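Local structure of short chain dehydrogenase (Salmonella typhi, 3G1T) at residues A[103-108]-A[206-211]; A[124-129]-A[165-170]; A[172-177]-A[192-197]; A[24-29]-A[99-104]. The protein probably catalyses the NAD(P)(H)-dependent oxidation or reduction of a substrate, as a Rossmann-fold short-chain dehydrogenase. One frame throughout, in Å; residues are numbered along the deposited sequence.

Contact 1. Residues A[103-108]-A[206-211]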
loop_
_atom_site.group_PDB
_atom_site.type_symbol
_atom_site.label_atom_id
_atom_site.label_comp_id
_atom_site.label_asym_id
_atom_site.label_seq_id
_atom_site.Cartn_x
_atom_site.Cartn_y
_atom_site.Cartn_z
ATOM N N GLY A 103 -0.824 -14.742 1.638
ATOM C CA GLY A 103 -0.649 -13.666 0.673
ATOM C C GLY A 103 -1.242 -14.171 -0.623
ATOM O O GLY A 103 -1.291 -15.372 -0.828
ATOM N N LEU A 104 -1.682 -13.247 -1.455
ATOM C CA LEU A 104 -2.126 -13.548 -2.808
ATOM C C LEU A 104 -1.117 -12.864 -3.777
ATOM O O LEU A 104 -0.687 -11.703 -3.589
ATOM C CB LEU A 104 -3.525 -13.025 -3.025
ATOM C CG LEU A 104 -4.630 -13.681 -3.861
ATOM C CD1 LEU A 104 -4.891 -15.153 -3.437
ATOM C CD2 LEU A 104 -5.900 -12.856 -3.686
ATOM N N LEU A 105 -0.658 -13.616 -4.800
ATOM C CA LEU A 105 0.176 -12.983 -5.818
ATOM C C LEU A 105 -0.575 -12.082 -6.829
ATOM O O LEU A 105 -0.048 -11.060 -7.312
ATOM C CB LEU A 105 0.872 -14.117 -6.610
ATOM C CG LEU A 105 1.741 -13.570 -7.763
ATOM C CD1 LEU A 105 2.923 -12.908 -7.165
ATOM C CD2 LEU A 105 2.218 -14.780 -8.638
ATOM N N GLY A 106 -1.778 -12.523 -7.190
ATOM C CA GLY A 106 -2.571 -11.911 -8.253
ATOM C C GLY A 106 -1.817 -12.065 -9.580
ATOM O O GLY A 106 -1.100 -13.039 -9.813
ATOM N N GLU A 107 -1.968 -11.055 -10.429
ATOM C CA GLU A 107 -1.544 -11.146 -11.805
ATOM C C GLU A 107 -0.148 -10.579 -12.006
ATOM O O GLU A 107 0.206 -9.475 -11.506
ATOM C CB GLU A 107 -2.548 -10.369 -12.654
ATOM C CG GLU A 107 -2.285 -10.506 -14.106
ATOM C CD GLU A 107 -3.290 -9.760 -14.967
ATOM O OE1 GLU A 107 -4.344 -9.281 -14.447
ATOM O OE2 GLU A 107 -3.018 -9.667 -16.204
ATOM N N ILE A 108 0.685 -11.306 -12.732
ATOM C CA ILE A 108 1.967 -10.702 -13.098
ATOM C C ILE A 108 1.844 -10.209 -14.558
ATOM O O ILE A 108 1.596 -11.031 -15.479
ATOM C CB ILE A 108 3.209 -11.775 -13.020
ATOM C CG1 ILE A 108 3.566 -12.242 -11.562
ATOM C CG2 ILE A 108 4.505 -11.225 -13.696
ATOM C CD1 ILE A 108 3.829 -11.065 -10.540
ATOM N N ALA A 206 7.110 -20.248 -8.406
ATOM C CA ALA A 206 7.076 -20.924 -9.705
ATOM C C ALA A 206 6.032 -20.324 -10.652
ATOM O O ALA A 206 6.176 -20.386 -11.894
ATOM C CB ALA A 206 6.879 -22.459 -9.508
ATOM N N SER A 207 4.969 -19.745 -10.077
ATOM C CA SER A 207 3.878 -19.214 -10.887
ATOM C C SER A 207 4.397 -17.918 -11.542
ATOM O O SER A 207 4.243 -17.665 -12.748
ATOM C CB SER A 207 2.688 -18.954 -9.989
ATOM O OG SER A 207 1.688 -18.304 -10.768
ATOM N N ALA A 208 5.087 -17.124 -10.741
ATOM C CA ALA A 208 5.674 -15.895 -11.243
ATOM C C ALA A 208 6.827 -16.153 -12.243
ATOM O O ALA A 208 6.999 -15.394 -13.172
ATOM C CB ALA A 208 6.133 -14.964 -10.015
ATOM N N PHE A 209 7.641 -17.195 -11.999
ATOM C CA PHE A 209 8.845 -17.463 -12.840
ATOM C C PHE A 209 8.744 -18.917 -13.363
ATOM O O PHE A 209 9.563 -19.791 -12.965
ATOM C CB PHE A 209 10.111 -17.366 -12.017
ATOM C CG PHE A 209 10.370 -16.003 -11.479
ATOM C CD1 PHE A 209 11.140 -15.085 -12.229
ATOM C CD2 PHE A 209 9.945 -15.647 -10.204
ATOM C CE1 PHE A 209 11.401 -13.818 -11.752
ATOM C CE2 PHE A 209 10.189 -14.388 -9.737
ATOM C CZ PHE A 209 10.917 -13.470 -10.492
ATOM N N PRO A 210 7.856 -19.138 -14.330
ATOM C CA PRO A 210 7.678 -20.544 -14.855
ATOM C C PRO A 210 8.909 -21.217 -15.519
ATOM O O PRO A 210 9.039 -22.476 -15.513
ATOM C CB PRO A 210 6.469 -20.420 -15.787
ATOM C CG PRO A 210 6.379 -18.842 -16.110
ATOM C CD PRO A 210 6.849 -18.197 -14.890
ATOM N N THR A 211 9.830 -20.389 -16.026
ATOM C CA THR A 211 11.054 -20.940 -16.645
ATOM C C THR A 211 12.109 -21.345 -15.627
ATOM O O THR A 211 12.938 -22.209 -15.920
ATOM C CB THR A 211 11.677 -19.965 -17.714
ATOM O OG1 THR A 211 11.991 -18.708 -17.109
ATOM C CG2 THR A 211 10.659 -19.698 -18.886
#
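Ile108 and Ala208 bring the two backbones nearest, their CA atoms 6.6 Å apart. The 103-108 chain is a loop, extended at 103-104 and again at 107-108, with a bend at Leu105 and Gly106, whose positive phi of 64° suits a residue without a side chain. In the other segment, the last turn of helix 203-208 ends at Ala208, and Phe209 already departs from helical geometry. Leu105 in the bend and Ile108 beyond it both start out toward the helix end, meeting on one methyl group. Ala208 CB lies 4.0 Å from Ile108 CG1 and 4.2 Å from Leu105 CD2, so the smallest side chain receives two branched ones. In a short-chain dehydrogenase the loop after the fourth strand and the stretch following the sixth both border the cleft where substrate enters, and this surface contact joins those two parts, probably at the cleft's rim. Trp164 adds an aromatic neighbour to Leu105, Ile108 and Ala208 alike. With its CG anti to the backbone N (chi1 177°), Leu105 extends far enough for CD2 also to reach Ser207 OG, at 4.2 Å. The Ser207 side chain, suited to this exposed position by its hydroxyl, lies about 6 Å from a bound magnesium ion.

Contact 2. Residues A[124-129]-A[165-170]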
loop_
_atom_site.group_PDB
_atom_site.type_symbol
_atom_site.label_atom_id
_atom_site.label_comp_id
_atom_site.label_asym_id
_atom_site.label_seq_id
_atom_site.Cartn_x
_atom_site.Cartn_y
_atom_site.Cartn_z
ATOM N N GLN A 124 -7.108 -6.816 -0.722
ATOM C CA GLN A 124 -7.968 -7.291 0.359
ATOM C C GLN A 124 -7.248 -8.336 1.191
ATOM O O GLN A 124 -7.379 -8.325 2.435
ATOM C CB GLN A 124 -9.301 -7.895 -0.173
ATOM C CG GLN A 124 -10.366 -8.118 0.942
ATOM C CD GLN A 124 -10.748 -6.792 1.593
ATOM O OE1 GLN A 124 -10.670 -5.771 0.944
ATOM N NE2 GLN A 124 -11.284 -6.819 2.834
ATOM N N VAL A 125 -6.523 -9.262 0.545
ATOM C CA VAL A 125 -5.860 -10.314 1.333
ATOM C C VAL A 125 -4.615 -9.698 2.007
ATOM O O VAL A 125 -4.403 -9.892 3.231
ATOM C CB VAL A 125 -5.438 -11.546 0.443
ATOM C CG1 VAL A 125 -4.482 -12.555 1.190
ATOM C CG2 VAL A 125 -6.704 -12.249 -0.040
ATOM N N ASN A 126 -3.770 -9.051 1.195
ATOM C CA ASN A 126 -2.409 -8.763 1.628
ATOM C C ASN A 126 -2.420 -7.551 2.554
ATOM O O ASN A 126 -1.570 -7.443 3.468
ATOM C CB ASN A 126 -1.446 -8.494 0.445
ATOM C CG ASN A 126 -1.243 -9.750 -0.430
ATOM O OD1 ASN A 126 -1.901 -10.779 -0.143
ATOM N ND2 ASN A 126 -0.385 -9.677 -1.475
ATOM N N VAL A 127 -3.381 -6.658 2.349
ATOM C CA VAL A 127 -3.401 -5.479 3.200
ATOM C C VAL A 127 -4.604 -5.424 4.164
ATOM O O VAL A 127 -4.440 -5.357 5.412
ATOM C CB VAL A 127 -3.364 -4.162 2.386
ATOM C CG1 VAL A 127 -3.210 -2.922 3.326
ATOM C CG2 VAL A 127 -2.200 -4.159 1.431
ATOM N N ASN A 128 -5.806 -5.422 3.638
ATOM C CA ASN A 128 -6.929 -5.109 4.565
ATOM C C ASN A 128 -7.285 -6.220 5.534
ATOM O O ASN A 128 -7.610 -5.969 6.704
ATOM C CB ASN A 128 -8.194 -4.714 3.793
ATOM C CG ASN A 128 -7.963 -3.547 2.841
ATOM O OD1 ASN A 128 -7.132 -2.713 3.080
ATOM N ND2 ASN A 128 -8.676 -3.550 1.690
ATOM N N ALA A 129 -7.296 -7.467 5.065
ATOM C CA ALA A 129 -7.578 -8.559 5.971
ATOM C C ALA A 129 -6.413 -8.854 6.914
ATOM O O ALA A 129 -6.603 -9.262 8.035
ATOM C CB ALA A 129 -7.874 -9.790 5.155
ATOM N N GLY A 165 2.776 -5.073 -10.399
ATOM C CA GLY A 165 1.353 -4.619 -10.213
ATOM C C GLY A 165 0.804 -4.594 -8.778
ATOM O O GLY A 165 1.479 -3.994 -7.863
ATOM N N ALA A 166 -0.331 -5.285 -8.553
ATOM C CA ALA A 166 -0.965 -5.300 -7.238
ATOM C C ALA A 166 -0.060 -5.876 -6.155
ATOM O O ALA A 166 -0.028 -5.407 -5.043
ATOM C CB ALA A 166 -2.323 -6.029 -7.300
ATOM N N TYR A 167 0.671 -6.922 -6.462
ATOM C CA TYR A 167 1.566 -7.528 -5.456
ATOM C C TYR A 167 2.563 -6.494 -4.866
ATOM O O TYR A 167 2.657 -6.343 -3.624
ATOM C CB TYR A 167 2.375 -8.674 -6.082
ATOM C CG TYR A 167 3.058 -9.527 -5.003
ATOM C CD1 TYR A 167 2.266 -10.340 -4.143
ATOM C CD2 TYR A 167 4.461 -9.507 -4.805
ATOM C CE1 TYR A 167 2.869 -11.150 -3.159
ATOM C CE2 TYR A 167 5.055 -10.322 -3.785
ATOM C CZ TYR A 167 4.248 -11.130 -3.032
ATOM O OH TYR A 167 4.761 -11.915 -2.028
ATOM N N ALA A 168 3.359 -5.858 -5.741
ATOM C CA ALA A 168 4.366 -4.855 -5.303
ATOM C C ALA A 168 3.679 -3.722 -4.475
ATOM O O ALA A 168 4.175 -3.375 -3.395
ATOM C CB ALA A 168 5.021 -4.235 -6.465
ATOM N N THR A 169 2.582 -3.188 -5.019
ATOM C CA THR A 169 1.761 -2.145 -4.350
ATOM C C THR A 169 1.421 -2.633 -2.952
ATOM O O THR A 169 1.552 -1.862 -1.959
ATOM C CB THR A 169 0.532 -1.753 -5.178
ATOM O OG1 THR A 169 0.971 -1.343 -6.491
ATOM C CG2 THR A 169 -0.254 -0.516 -4.540
ATOM N N SER A 170 0.916 -3.866 -2.858
ATOM C CA SER A 170 0.465 -4.416 -1.528
ATOM C C SER A 170 1.622 -4.688 -0.570
ATOM O O SER A 170 1.429 -4.643 0.662
ATOM C CB SER A 170 -0.306 -5.733 -1.710
ATOM O OG SER A 170 0.595 -6.829 -1.958
#
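The amide of Asn126 and the ring of Tyr167 stand almost perpendicular, their planes 84° apart. Asn126 ND2 comes to the ring obliquely, 3.8 Å from Tyr167 CD1. In the plane of the same amide, ND2 donates a nearly straight hydrogen bond to Ser170 OG at 3.1 Å, while at the other end of the group OD1 accepts from the backbone N of Leu104. Asparagine suits this buried place because one flat group can donate and accept at once, and bonds at both ends fix its rotation. Ser170 relays the grip: OG, set between its own backbone N and carbonyl carbon (chi1 77°), donates to Tyr167 O at 2.7 Å, so the hydroxyl gives its proton to that carbonyl and serves as acceptor for the amide. Val127 CG2 packs 3.7 Å from Ser170 O and 4.0 Å from Ser170 CB, a methyl laid beside the polar pair. Helix 116-142 has a wider, pi-type turn here, where Ala129 N bonds Gln124 O at 2.8 Å. Tyr167 holds the tyrosine place of the family's Tyr-X-X-X-Lys signature and Asn126 probably that of its helix asparagine, residues that are catalytic in characterised relatives. The segment axes approach to 9.8 Å and run at 24° to each other, so the two helices lie side by side on one face of the parallel sheet. The same pair faces the second subunit: Val127 packs on Thr169 of that neighbouring chain, and Gln124 NE2 bonds its Gln120 OE1.

Contact 3. Residues A[172-177]-A[192-197]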
loop_
_atom_site.group_PDB
_atom_site.type_symbol
_atom_site.label_atom_id
_atom_site.label_comp_id
_atom_site.label_asym_id
_atom_site.label_seq_id
_atom_site.Cartn_x
_atom_site.Cartn_y
_atom_site.Cartn_z
ATOM N N PHE A 172 4.568 -2.801 -0.622
ATOM C CA PHE A 172 4.881 -1.444 -0.130
ATOM C C PHE A 172 3.895 -1.125 0.992
ATOM O O PHE A 172 4.297 -0.625 2.089
ATOM C CB PHE A 172 4.722 -0.444 -1.283
ATOM C CG PHE A 172 6.019 -0.112 -1.960
ATOM C CD1 PHE A 172 6.557 -1.016 -2.923
ATOM C CD2 PHE A 172 6.735 1.006 -1.597
ATOM C CE1 PHE A 172 7.765 -0.723 -3.560
ATOM C CE2 PHE A 172 7.968 1.379 -2.237
ATOM C CZ PHE A 172 8.492 0.447 -3.246
ATOM N N ALA A 173 2.594 -1.411 0.801
ATOM C CA ALA A 173 1.589 -1.094 1.864
ATOM C C ALA A 173 1.897 -1.874 3.149
ATOM O O ALA A 173 1.697 -1.386 4.312
ATOM C CB ALA A 173 0.151 -1.463 1.395
ATOM N N THR A 174 2.372 -3.114 2.968
ATOM C CA THR A 174 2.708 -3.929 4.120
ATOM C C THR A 174 3.903 -3.314 4.908
ATOM O O THR A 174 3.862 -3.285 6.192
ATOM C CB THR A 174 3.124 -5.374 3.646
ATOM O OG1 THR A 174 1.985 -5.966 2.996
ATOM C CG2 THR A 174 3.485 -6.212 4.893
ATOM N N GLU A 175 4.960 -2.830 4.211
ATOM C CA GLU A 175 6.087 -2.085 4.920
ATOM C C GLU A 175 5.577 -0.847 5.697
ATOM O O GLU A 175 5.934 -0.647 6.840
ATOM C CB GLU A 175 7.205 -1.667 3.910
ATOM C CG GLU A 175 7.795 -2.999 3.224
ATOM C CD GLU A 175 8.856 -3.716 4.071
ATOM O OE1 GLU A 175 9.019 -3.320 5.268
ATOM O OE2 GLU A 175 9.559 -4.641 3.527
ATOM N N GLY A 176 4.761 -0.041 5.054
ATOM C CA GLY A 176 4.133 1.094 5.735
ATOM C C GLY A 176 3.353 0.724 6.991
ATOM O O GLY A 176 3.522 1.334 8.098
ATOM N N MET A 177 2.509 -0.284 6.864
ATOM C CA MET A 177 1.628 -0.657 7.986
ATOM C C MET A 177 2.490 -1.257 9.100
ATOM O O MET A 177 2.290 -0.964 10.295
ATOM C CB MET A 177 0.543 -1.577 7.464
ATOM C CG MET A 177 -0.126 -2.525 8.455
ATOM S SD MET A 177 -1.381 -3.688 7.712
ATOM C CE MET A 177 -0.466 -4.648 6.532
ATOM N N VAL A 192 7.775 -5.312 16.089
ATOM C CA VAL A 192 6.978 -5.545 14.790
ATOM C C VAL A 192 7.945 -5.414 13.663
ATOM O O VAL A 192 8.584 -4.374 13.547
ATOM C CB VAL A 192 5.873 -4.446 14.601
ATOM C CG1 VAL A 192 4.955 -4.771 13.414
ATOM C CG2 VAL A 192 5.093 -4.235 15.927
ATOM N N ASN A 193 7.987 -6.377 12.729
ATOM C CA ASN A 193 9.049 -6.305 11.703
ATOM C C ASN A 193 8.578 -7.035 10.471
ATOM O O ASN A 193 7.545 -7.672 10.549
ATOM C CB ASN A 193 10.280 -7.054 12.184
ATOM C CG ASN A 193 10.969 -6.333 13.319
ATOM O OD1 ASN A 193 11.644 -5.319 13.087
ATOM N ND2 ASN A 193 10.817 -6.854 14.558
ATOM N N CYS A 194 9.260 -6.821 9.357
ATOM C CA CYS A 194 8.969 -7.668 8.155
ATOM C C CYS A 194 10.066 -8.651 7.793
ATOM O O CYS A 194 11.264 -8.387 8.071
ATOM C CB CYS A 194 8.813 -6.752 6.944
ATOM S SG CYS A 194 7.179 -5.902 6.871
ATOM N N ILE A 195 9.665 -9.748 7.143
ATOM C CA ILE A 195 10.629 -10.693 6.492
ATOM C C ILE A 195 10.366 -10.794 4.971
ATOM O O ILE A 195 9.197 -10.983 4.548
ATOM C CB ILE A 195 10.530 -12.121 7.109
ATOM C CG1 ILE A 195 11.066 -12.135 8.529
ATOM C CG2 ILE A 195 11.370 -13.192 6.238
ATOM C CD1 ILE A 195 11.335 -13.540 9.099
ATOM N N ASN A 196 11.441 -10.630 4.195
ATOM C CA ASN A 196 11.439 -10.908 2.729
ATOM C C ASN A 196 12.071 -12.284 2.516
ATOM O O ASN A 196 13.297 -12.398 2.626
ATOM C CB ASN A 196 12.233 -9.836 1.993
ATOM C CG ASN A 196 12.499 -10.222 0.519
ATOM O OD1 ASN A 196 11.741 -10.994 -0.060
ATOM N ND2 ASN A 196 13.624 -9.744 -0.052
ATOM N N PRO A 197 11.264 -13.320 2.178
ATOM C CA PRO A 197 11.920 -14.626 2.102
ATOM C C PRO A 197 12.945 -14.694 0.970
ATOM O O PRO A 197 13.806 -15.561 1.022
ATOM C CB PRO A 197 10.782 -15.629 1.859
ATOM C CG PRO A 197 9.638 -14.871 1.435
ATOM C CD PRO A 197 9.838 -13.403 1.862
#
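Cys194 gives up the most surface here, packing its thiol against Glu175 and Thr174 of helix 165-185. The contact belongs to a beta-alpha-beta unit of the Rossmann fold, in which that helix links strand 147-152 to strand 190-196 and lies over both. The CA atoms of Glu175 and Cys194 are 7.1 Å apart, a gap that a small, polarisable side chain can fill from the strand side. Cys194 CB points from the strand toward the helix, and SG, anti to the carbonyl carbon (chi1 -78°), comes within 4.2 Å of Thr174 CG2 and 3.6 Å of Glu175 OE1. Phe151 and Met178 add apolar surface around the sulfur side chain. Thr174 divides its work between its two branches: the methyl meets the thiol, while OG1 turns back along the helix and bonds the backbone O of Ser170, one turn earlier. Glu175 leaves the helix beside the contact, but a bend at chi2 (-82°) swings its carboxylate over Cys194. This acid is buried, and its charge is answered at OE2, which accepts from Ser153 OG and Thr242 OG1 and forms a salt bridge with Arg158 NE; such a cluster would probably favour the ionised form. Elsewhere on this helix, Ala173 and Met177 pack on Thr169 of the second subunit. The carboxylate also lies over the beta carbon of the cysteine, with Glu175 OE1 3.8 Å from Cys194 CB.

Contact 4. Residues A[24-29]-A[99-104]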
loop_
_atom_site.group_PDB
_atom_site.type_symbol
_atom_site.label_atom_id
_atom_site.label_comp_id
_atom_site.label_asym_id
_atom_site.label_seq_id
_atom_site.Cartn_x
_atom_site.Cartn_y
_atom_site.Cartn_z
ATOM N N ASP A 24 0.800 -24.918 3.568
ATOM C CA ASP A 24 1.907 -25.377 2.756
ATOM C C ASP A 24 2.988 -24.316 2.714
ATOM O O ASP A 24 2.891 -23.264 3.386
ATOM C CB ASP A 24 1.436 -25.717 1.318
ATOM C CG ASP A 24 0.657 -24.600 0.680
ATOM O OD1 ASP A 24 0.995 -23.409 0.862
ATOM O OD2 ASP A 24 -0.315 -24.922 -0.039
ATOM N N GLY A 25 4.057 -24.614 1.996
ATOM C CA GLY A 25 5.095 -23.642 1.729
ATOM C C GLY A 25 5.786 -23.130 2.991
ATOM O O GLY A 25 6.024 -23.886 3.909
ATOM N N ILE A 26 6.099 -21.837 2.990
ATOM C CA ILE A 26 6.912 -21.260 4.044
ATOM C C ILE A 26 6.120 -21.271 5.365
ATOM O O ILE A 26 6.688 -21.493 6.457
ATOM C CB ILE A 26 7.285 -19.791 3.657
ATOM C CG1 ILE A 26 8.285 -19.808 2.504
ATOM C CG2 ILE A 26 7.922 -19.110 4.858
ATOM C CD1 ILE A 26 8.463 -18.471 1.828
ATOM N N GLY A 27 4.801 -21.053 5.246
ATOM C CA GLY A 27 3.872 -21.086 6.444
ATOM C C GLY A 27 3.842 -22.441 7.142
ATOM O O GLY A 27 4.033 -22.562 8.358
ATOM N N ARG A 28 3.649 -23.500 6.381
ATOM C CA ARG A 28 3.778 -24.851 6.943
ATOM C C ARG A 28 5.162 -25.146 7.561
ATOM O O ARG A 28 5.235 -25.719 8.692
ATOM C CB ARG A 28 3.487 -25.856 5.818
ATOM C CG ARG A 28 3.840 -27.262 6.161
ATOM C CD ARG A 28 3.586 -28.178 4.920
ATOM N NE ARG A 28 3.854 -29.546 5.316
ATOM C CZ ARG A 28 5.076 -30.082 5.309
ATOM N NH1 ARG A 28 6.118 -29.352 4.905
ATOM N NH2 ARG A 28 5.259 -31.366 5.688
ATOM N N GLU A 29 6.248 -24.760 6.846
ATOM C CA GLU A 29 7.629 -24.883 7.361
ATOM C C GLU A 29 7.826 -24.166 8.674
ATOM O O GLU A 29 8.402 -24.700 9.609
ATOM C CB GLU A 29 8.682 -24.362 6.370
ATOM C CG GLU A 29 10.085 -24.920 6.620
ATOM C CD GLU A 29 10.172 -26.448 6.367
ATOM O OE1 GLU A 29 9.390 -26.965 5.550
ATOM O OE2 GLU A 29 11.023 -27.110 6.953
ATOM N N LEU A 99 2.871 -14.672 12.924
ATOM C CA LEU A 99 3.624 -14.621 11.689
ATOM C C LEU A 99 2.578 -14.643 10.595
ATOM O O LEU A 99 1.812 -15.615 10.439
ATOM C CB LEU A 99 4.509 -15.873 11.619
ATOM C CG LEU A 99 5.221 -16.064 10.283
ATOM C CD1 LEU A 99 6.091 -14.906 9.875
ATOM C CD2 LEU A 99 5.958 -17.396 10.292
ATOM N N HIS A 100 2.574 -13.574 9.810
ATOM C CA HIS A 100 1.629 -13.490 8.671
ATOM C C HIS A 100 2.384 -13.963 7.477
ATOM O O HIS A 100 3.222 -13.209 6.961
ATOM C CB HIS A 100 1.237 -12.008 8.458
ATOM C CG HIS A 100 0.313 -11.436 9.501
ATOM N ND1 HIS A 100 -0.998 -11.832 9.640
ATOM C CD2 HIS A 100 0.485 -10.419 10.390
ATOM C CE1 HIS A 100 -1.565 -11.134 10.609
ATOM N NE2 HIS A 100 -0.683 -10.276 11.076
ATOM N N ASN A 101 2.035 -15.157 6.988
ATOM C CA ASN A 101 2.633 -15.644 5.757
ATOM C C ASN A 101 1.593 -15.680 4.630
ATOM O O ASN A 101 1.965 -15.775 3.484
ATOM C CB ASN A 101 3.089 -17.095 5.930
ATOM C CG ASN A 101 4.049 -17.298 7.014
ATOM O OD1 ASN A 101 5.260 -17.048 6.863
ATOM N ND2 ASN A 101 3.559 -17.919 8.088
ATOM N N ALA A 102 0.303 -15.701 4.945
ATOM C CA ALA A 102 -0.721 -15.676 3.876
ATOM C C ALA A 102 -0.566 -14.499 2.923
ATOM O O ALA A 102 -0.255 -13.392 3.334
ATOM C CB ALA A 102 -2.118 -15.666 4.494
ATOM N N GLY A 103 -0.824 -14.742 1.638
ATOM C CA GLY A 103 -0.649 -13.666 0.673
ATOM C C GLY A 103 -1.242 -14.171 -0.623
ATOM O O GLY A 103 -1.291 -15.372 -0.828
ATOM N N LEU A 104 -1.682 -13.247 -1.455
ATOM C CA LEU A 104 -2.126 -13.548 -2.808
ATOM C C LEU A 104 -1.117 -12.864 -3.777
ATOM O O LEU A 104 -0.687 -11.703 -3.589
ATOM C CB LEU A 104 -3.525 -13.025 -3.025
ATOM C CG LEU A 104 -4.630 -13.681 -3.861
ATOM C CD1 LEU A 104 -4.891 -15.153 -3.437
ATOM C CD2 LEU A 104 -5.900 -12.856 -3.686
#
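Asn101 ND2, 3.6 Å from Gly27 CA, donates its hydrogen bond outside the two segments, to the backbone O of Thr20. The same threonine accepts at its OG1 from Ala102 N, so Thr20, just after strand 16-19, holds the loop after strand 97-99 through both oxygens. The amide is thereby held against the helix: Asn101 CG lies 3.8 Å and CB 4.1 Å from Gly27 CA. Asn101 CG is anti to the carbonyl carbon (chi1 -58°), which directs the amide to this first turn. The CA atoms of Gly27 and Asn101 are 5.6 Å apart, and the bare CA of this glycine lets the amide lie directly against the helix backbone. Two sequence signatures of the short-chain dehydrogenases meet at this point. Thr20, Gly25 and Gly27 belong to the glycine-rich Thr-Gly-X-X-X-Gly-X-Gly motif, whose helix start binds the diphosphate of the dinucleotide in relatives; Asn101, Ala102 and Gly103 match the Asn-Ala-Gly of the motif after the fourth strand, which is known for steadying the central sheet. Gly25, ahead of Ile26, has a positive phi of 62°, a backbone shape that a residue without a side chain adopts easily, and Arg28 N bonds Asp24 O at 3.1 Å. Ile26 meets the other end of the amide: its CG2 packs 3.9 Å from Asn101 OD1. Beyond that, the branched side chain rests on Tyr227 and Pro197.

How the contacts relate
Contacts 1 and 4 share Gly103 and Leu104, so the loop after strand 97-99 touches the glycine-rich helix start at one end and helix 203-208 at the other. Contact 2 braces that loop midway, through Asn126 and Leu104, and Leu104 O lies 3.3 Å from Tyr167 CD1. Helix 165-185 serves contacts 2 and 3 in succession, with Val127 CG2 3.6 Å from Ala173 CB, and both contacts touch the second subunit. Contact 3 reaches contact 4 through Pro197 CB, 3.7 Å from Ile26 CD1, whereas contacts 1 and 3 stay about 8 Å apart at their nearest atoms. Together contacts 2 and 4 probably frame the catalytic and cofactor sites of the cleft.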